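Local atomic coordinates of L-2,4-diaminobutyric acid acetyltransferase (Geobacillus sp., PDB entry 6SK1), a protein that probably transfers an acetyl group from acetyl-coenzyme A to L-2,4-diaminobutyric acid, as expected of a GNAT-family enzyme of ectoine biosynthesis. Residues A[75-80]-A[87-92]. Sequence-based numbering, arbitrary orientation.
Sequences SAFRSP and FVWQVA. With COA (coenzyme A), chain B.
W89 and Q90 both face S75 in a classic beta bulge, so that S75 O receives two backbone N-H groups: W89 N at 2.9 Å and, weakly, Q90 N at 3.4 Å. Toward the turn of the hairpin the antiparallel ladder is regular, with F77 and F87 forming a hydrogen-bonded pair. The extra residue puts the W89 indole on the same side of the sheet as S75 and F77. Its CG lies between the backbone N and the carbonyl carbon (chi1 65°), which brings one indole face under S75 OG. One water joins S75 OG to Q90 OE1, which is also hydrogen-bonded to Y50 OH; another, in the plane of the indole at its edge, donates to A76 O and accepts from W89 NE1 at 3.0 Å.

The F77 ring lies beside that of F87, their planes at 15° but slid apart until they barely overlap; instead F87 CB sits over the F77 face, 3.9 Å from the ring centroid, in a CH-pi contact. W89 CD1 approaches the F77 edge, 3.7 Å from F77 CD2. A leucine in place of F77 would probably leave F87 CB without its aromatic face and open a gap beside the W89 indole.

On the cofactor side of the bulge, V91 O accepts a hydrogen bond from COA N4P at 2.7 Å, consistent with the GNAT strand that holds the pantetheine arm of the cofactor. Strands 69-79 and 85-93 form a central hairpin of the mixed sheet, flanked by strands 61-66 and 121-125; helix 47-56 packs on S75 and W89, while F57 of the second subunit meets F77 edge-to-face.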
ATOM      1  N   SER A  75      -2.808   5.290  -8.479  1.00  6.49           N
ATOM      2  CA  SER A  75      -2.615   5.339  -7.037  1.00  6.73           C
ATOM      3  C   SER A  75      -1.276   5.984  -6.755  1.00  7.06           C
ATOM      4  O   SER A  75      -0.243   5.712  -7.376  1.00  6.65           O
ATOM      5  CB  SER A  75      -2.737   4.037  -6.352  1.00  8.86           C
ATOM      6  OG  SER A  75      -1.759   3.147  -6.865  1.00 11.57           O
ATOM      7  N   ALA A  76      -1.291   6.839  -5.734  1.00  6.41           N
ATOM      8  CA  ALA A  76      -0.105   7.555  -5.286  1.00  6.11           C
ATOM      9  C   ALA A  76      -0.191   7.778  -3.824  1.00  6.90           C
ATOM     10  O   ALA A  76      -1.250   7.711  -3.228  1.00  7.42           O
ATOM     11  CB  ALA A  76       0.080   8.874  -6.041  1.00  6.15           C
ATOM     12  N   PHE A  77       0.928   8.116  -3.231  1.00  7.40           N
ATOM     13  CA  PHE A  77       0.979   8.570  -1.828  1.00  7.16           C
ATOM     14  C   PHE A  77       1.976   9.707  -1.732  1.00  7.24           C
ATOM     15  O   PHE A  77       2.970   9.774  -2.467  1.00  7.66           O
ATOM     16  CB  PHE A  77       1.380   7.409  -0.866  1.00  7.73           C
ATOM     17  CG  PHE A  77       2.641   6.718  -1.177  1.00  7.43           C
ATOM     18  CD1 PHE A  77       3.862   7.223  -0.719  1.00  8.56           C
ATOM     19  CD2 PHE A  77       2.678   5.592  -1.972  1.00  8.05           C
ATOM     20  CE1 PHE A  77       5.047   6.555  -1.004  1.00  8.00           C
ATOM     21  CE2 PHE A  77       3.867   4.935  -2.219  1.00  8.33           C
ATOM     22  CZ  PHE A  77       5.058   5.459  -1.756  1.00  8.04           C
ATOM     23  N   ARG A  78       1.723  10.573  -0.766  1.00  8.33           N
ATOM     24  CA  ARG A  78       2.760  11.544  -0.389  1.00  9.70           C
ATOM     25  C   ARG A  78       3.738  10.831   0.544  1.00  8.61           C
ATOM     26  O   ARG A  78       3.312  10.160   1.502  1.00 10.23           O
ATOM     27  CB  ARG A  78       2.128  12.764   0.263  1.00 10.67           C
ATOM     28  CG  ARG A  78       1.322  13.566  -0.786  1.00 12.94           C
ATOM     29  CD  ARG A  78       0.582  14.886  -0.487  1.00 19.29           C
ATOM     30  NE  ARG A  78       1.615  15.902  -0.395  1.00 21.35           N
ATOM     31  CZ  ARG A  78       1.386  17.175  -0.529  1.00 18.13           C
ATOM     32  NH1 ARG A  78       2.406  17.941  -0.331  1.00 19.48           N
ATOM     33  NH2 ARG A  78       0.172  17.719  -0.891  1.00 19.07           N
ATOM     34  N   SER A  79       5.023  10.886   0.260  1.00  8.16           N
ATOM     35  CA  SER A  79       5.974  10.168   1.036  1.00  7.74           C
ATOM     36  C   SER A  79       5.932  10.582   2.480  1.00  8.47           C
ATOM     37  O   SER A  79       6.049  11.764   2.794  1.00  9.16           O
ATOM     38  CB  SER A  79       7.362  10.455   0.480  1.00  8.80           C
ATOM     39  OG  SER A  79       8.362   9.882   1.322  1.00 12.22           O
ATOM     40  N   PRO A  80       5.789   9.653   3.436  1.00  8.12           N
ATOM     41  CA  PRO A  80       5.720  10.056   4.857  1.00  8.75           C
ATOM     42  C   PRO A  80       6.907  10.935   5.269  1.00  9.47           C
ATOM     43  O   PRO A  80       6.695  11.950   6.000  1.00 11.36           O
ATOM     44  CB  PRO A  80       5.634   8.706   5.600  1.00  8.74           C
ATOM     45  CG  PRO A  80       4.905   7.845   4.641  1.00  9.71           C
ATOM     46  CD  PRO A  80       5.381   8.245   3.226  1.00  8.18           C
ATOM     47  N   PHE A  87       4.655   9.872  -4.723  1.00  7.14           N
ATOM     48  CA  PHE A  87       5.119   8.667  -5.376  1.00  7.17           C
ATOM     49  C   PHE A  87       3.921   8.026  -6.045  1.00  6.60           C
ATOM     50  O   PHE A  87       2.960   7.636  -5.336  1.00  6.86           O
ATOM     51  CB  PHE A  87       5.791   7.724  -4.390  1.00  8.57           C
ATOM     52  CG  PHE A  87       6.527   6.616  -5.050  1.00  7.58           C
ATOM     53  CD1 PHE A  87       5.841   5.545  -5.532  1.00  8.65           C
ATOM     54  CD2 PHE A  87       7.886   6.656  -5.215  1.00  8.73           C
ATOM     55  CE1 PHE A  87       6.485   4.569  -6.205  1.00  8.81           C
ATOM     56  CE2 PHE A  87       8.537   5.708  -5.922  1.00  9.34           C
ATOM     57  CZ  PHE A  87       7.864   4.643  -6.426  1.00  9.17           C
ATOM     58  N   VAL A  88       3.956   7.892  -7.371  1.00  6.62           N
ATOM     59  CA  VAL A  88       2.893   7.228  -8.134  1.00  6.65           C
ATOM     60  C   VAL A  88       3.264   5.774  -8.276  1.00  7.78           C
ATOM     61  O   VAL A  88       4.294   5.445  -8.840  1.00  8.44           O
ATOM     62  CB  VAL A  88       2.676   7.880  -9.482  1.00  7.45           C
ATOM     63  CG1 VAL A  88       1.636   7.091 -10.269  1.00  7.91           C
ATOM     64  CG2 VAL A  88       2.252   9.338  -9.338  1.00  8.30           C
ATOM     65  N   TRP A  89       2.497   4.881  -7.646  1.00  7.44           N
ATOM     66  CA  TRP A  89       2.946   3.486  -7.654  1.00  9.03           C
ATOM     67  C   TRP A  89       2.184   2.574  -8.557  1.00  9.36           C
ATOM     68  O   TRP A  89       2.664   1.480  -8.814  1.00  9.71           O
ATOM     69  CB  TRP A  89       3.134   2.964  -6.359  1.00 12.91           C
ATOM     70  CG  TRP A  89       1.927   2.842  -5.518  1.00 10.72           C
ATOM     71  CD1 TRP A  89       1.274   3.843  -4.866  1.00 14.33           C
ATOM     72  CD2 TRP A  89       1.459   1.578  -4.952  1.00 13.78           C
ATOM     73  NE1 TRP A  89       0.246   3.301  -4.086  1.00 14.73           N
ATOM     74  CE2 TRP A  89       0.353   1.903  -4.052  1.00 16.11           C
ATOM     75  CE3 TRP A  89       1.870   0.170  -5.068  1.00 15.20           C
ATOM     76  CZ2 TRP A  89      -0.328   0.912  -3.305  1.00 16.90           C
ATOM     77  CZ3 TRP A  89       1.165  -0.751  -4.346  1.00 14.72           C
ATOM     78  CH2 TRP A  89       0.082  -0.410  -3.419  1.00 18.35           C
ATOM     79  N   GLN A  90       0.990   2.968  -9.003  1.00  8.02           N
ATOM     80  CA  GLN A  90       0.290   2.158  -9.984  1.00  8.61           C
ATOM     81  C   GLN A  90      -0.493   3.027 -10.912  1.00  9.34           C
ATOM     82  O   GLN A  90      -1.155   3.992 -10.479  1.00  9.30           O
ATOM     83  CB  GLN A  90      -0.649   1.165  -9.322  1.00 12.68           C
ATOM     84  CG  GLN A  90      -1.124  -0.017 -10.171  1.00 17.02           C
ATOM     85  CD  GLN A  90      -1.256  -1.385  -9.287  1.00 18.09           C
ATOM     86  OE1 GLN A  90      -1.746  -1.447  -8.078  1.00 14.24           O
ATOM     87  NE2 GLN A  90      -0.691  -2.496  -9.858  1.00 18.34           N
ATOM     88  N   VAL A  91      -0.501   2.751 -12.238  1.00  8.88           N
ATOM     89  CA  VAL A  91      -1.355   3.424 -13.208  1.00 10.15           C
ATOM     90  C   VAL A  91      -1.818   2.321 -14.115  1.00  9.96           C
ATOM     91  O   VAL A  91      -1.008   1.508 -14.555  1.00 10.86           O
ATOM     92  CB  VAL A  91      -0.684   4.529 -14.064  1.00 11.69           C
ATOM     93  CG1 VAL A  91      -1.777   5.312 -14.699  1.00 11.56           C
ATOM     94  CG2 VAL A  91       0.231   5.383 -13.260  1.00 12.74           C
ATOM     95  N   ALA A  92      -3.087   2.268 -14.447  1.00  9.01           N
ATOM     96  CA  ALA A  92      -3.663   1.196 -15.303  1.00  9.52           C
ATOM     97  C   ALA A  92      -4.799   1.792 -16.081  1.00  9.48           C
ATOM     98  O   ALA A  92      -5.671   2.446 -15.536  1.00 10.32           O
ATOM     99  CB  ALA A  92      -4.056   0.030 -14.499  1.00  9.76           C
TER
HETATM  100  N1A COA B 201       3.317   3.596 -27.345  1.00  9.86           N
HETATM  101  C2A COA B 201       3.830   4.787 -27.402  1.00  9.98           C
HETATM  102  N3A COA B 201       3.372   5.878 -26.808  1.00 11.19           N
HETATM  103  C4A COA B 201       2.286   5.623 -26.037  1.00 10.40           C
HETATM  104  C5A COA B 201       1.665   4.392 -25.901  1.00 10.12           C
HETATM  105  C6A COA B 201       2.219   3.264 -26.597  1.00 10.55           C
HETATM  106  N6A COA B 201       1.711   2.058 -26.532  1.00 11.37           N
HETATM  107  N7A COA B 201       0.583   4.469 -25.035  1.00 10.83           N
HETATM  108  C8A COA B 201       0.624   5.745 -24.727  1.00  9.52           C
HETATM  109  N9A COA B 201       1.572   6.467 -25.258  1.00  9.71           N
HETATM  110  C1B COA B 201       1.862   7.840 -25.021  1.00 10.80           C
HETATM  111  C2B COA B 201       0.844   8.848 -25.447  1.00 11.23           C
HETATM  112  O2B COA B 201       1.119   9.203 -26.847  1.00 13.71           O
HETATM  113  C3B COA B 201       0.941  10.000 -24.480  1.00 12.39           C
HETATM  114  O3B COA B 201       2.130  10.776 -24.803  1.00 13.74           O
HETATM  115  P3B COA B 201       2.171  12.397 -24.703  1.00 23.59           P
HETATM  116  O7A COA B 201       2.030  12.671 -23.248  1.00 27.85           O
HETATM  117  O8A COA B 201       3.560  12.716 -25.375  1.00 26.11           O
HETATM  118  O9A COA B 201       1.015  12.844 -25.538  1.00 25.38           O
HETATM  119  C4B COA B 201       1.273   9.249 -23.199  1.00 10.54           C
HETATM  120  O4B COA B 201       1.872   8.029 -23.581  1.00 10.64           O
HETATM  121  C5B COA B 201       0.084   8.911 -22.352  1.00 10.95           C
HETATM  122  O5B COA B 201      -0.992   8.394 -23.153  1.00 10.11           O
HETATM  123  P1A COA B 201      -2.396   8.000 -22.608  1.00  9.54           P
HETATM  124  O1A COA B 201      -3.280   7.733 -23.786  1.00  9.83           O
HETATM  125  O2A COA B 201      -2.833   9.013 -21.586  1.00 10.84           O
HETATM  126  O3A COA B 201      -2.092   6.630 -21.880  1.00  8.64           O
HETATM  127  P2A COA B 201      -3.097   5.448 -21.595  1.00  9.65           P
HETATM  128  O4A COA B 201      -4.415   6.018 -21.143  1.00  9.29           O
HETATM  129  O5A COA B 201      -3.123   4.491 -22.766  1.00 10.63           O
HETATM  130  O6A COA B 201      -2.430   4.706 -20.339  1.00  8.59           O
HETATM  131  CBP COA B 201      -0.841   3.222 -19.370  1.00  9.22           C
HETATM  132  CCP COA B 201      -1.015   4.424 -20.246  1.00  9.20           C
HETATM  133  CDP COA B 201       0.641   3.136 -19.093  1.00  9.25           C
HETATM  134  CEP COA B 201      -1.553   3.482 -18.053  1.00  9.21           C
HETATM  135  CAP COA B 201      -1.382   1.943 -20.017  1.00  9.36           C
HETATM  136  OAP COA B 201      -0.549   1.654 -21.207  1.00 11.76           O
HETATM  137  C9P COA B 201      -1.388   0.769 -19.136  1.00 11.38           C
HETATM  138  O9P COA B 201      -2.345   0.593 -18.386  1.00 10.78           O
HETATM  139  N8P COA B 201      -0.372  -0.035 -19.184  1.00 12.09           N
HETATM  140  C7P COA B 201      -0.399  -1.338 -18.444  1.00 14.24           C
HETATM  141  C6P COA B 201      -0.209  -1.026 -16.986  1.00 15.94           C
HETATM  142  C5P COA B 201       1.098  -0.311 -16.737  0.70 15.07           C
HETATM  143  O5P COA B 201       2.069  -0.723 -17.273  0.70 14.73           O
HETATM  144  N4P COA B 201       1.159   0.774 -15.899  1.00 19.93           N
HETATM  145  C3P COA B 201       2.238   1.501 -15.536  1.00 19.35           C
HETATM  146  C2P COA B 201       2.975   0.709 -14.450  0.70 18.24           C
HETATM  147  S1P COA B 201       2.046   0.727 -12.796  0.70 23.94           S
HETATM  148  O   HOH W   1      -2.001   0.451  -6.210  1.00 16.28           O
HETATM  149  O   HOH W   2      -1.464   5.029  -2.383  1.00 17.81           O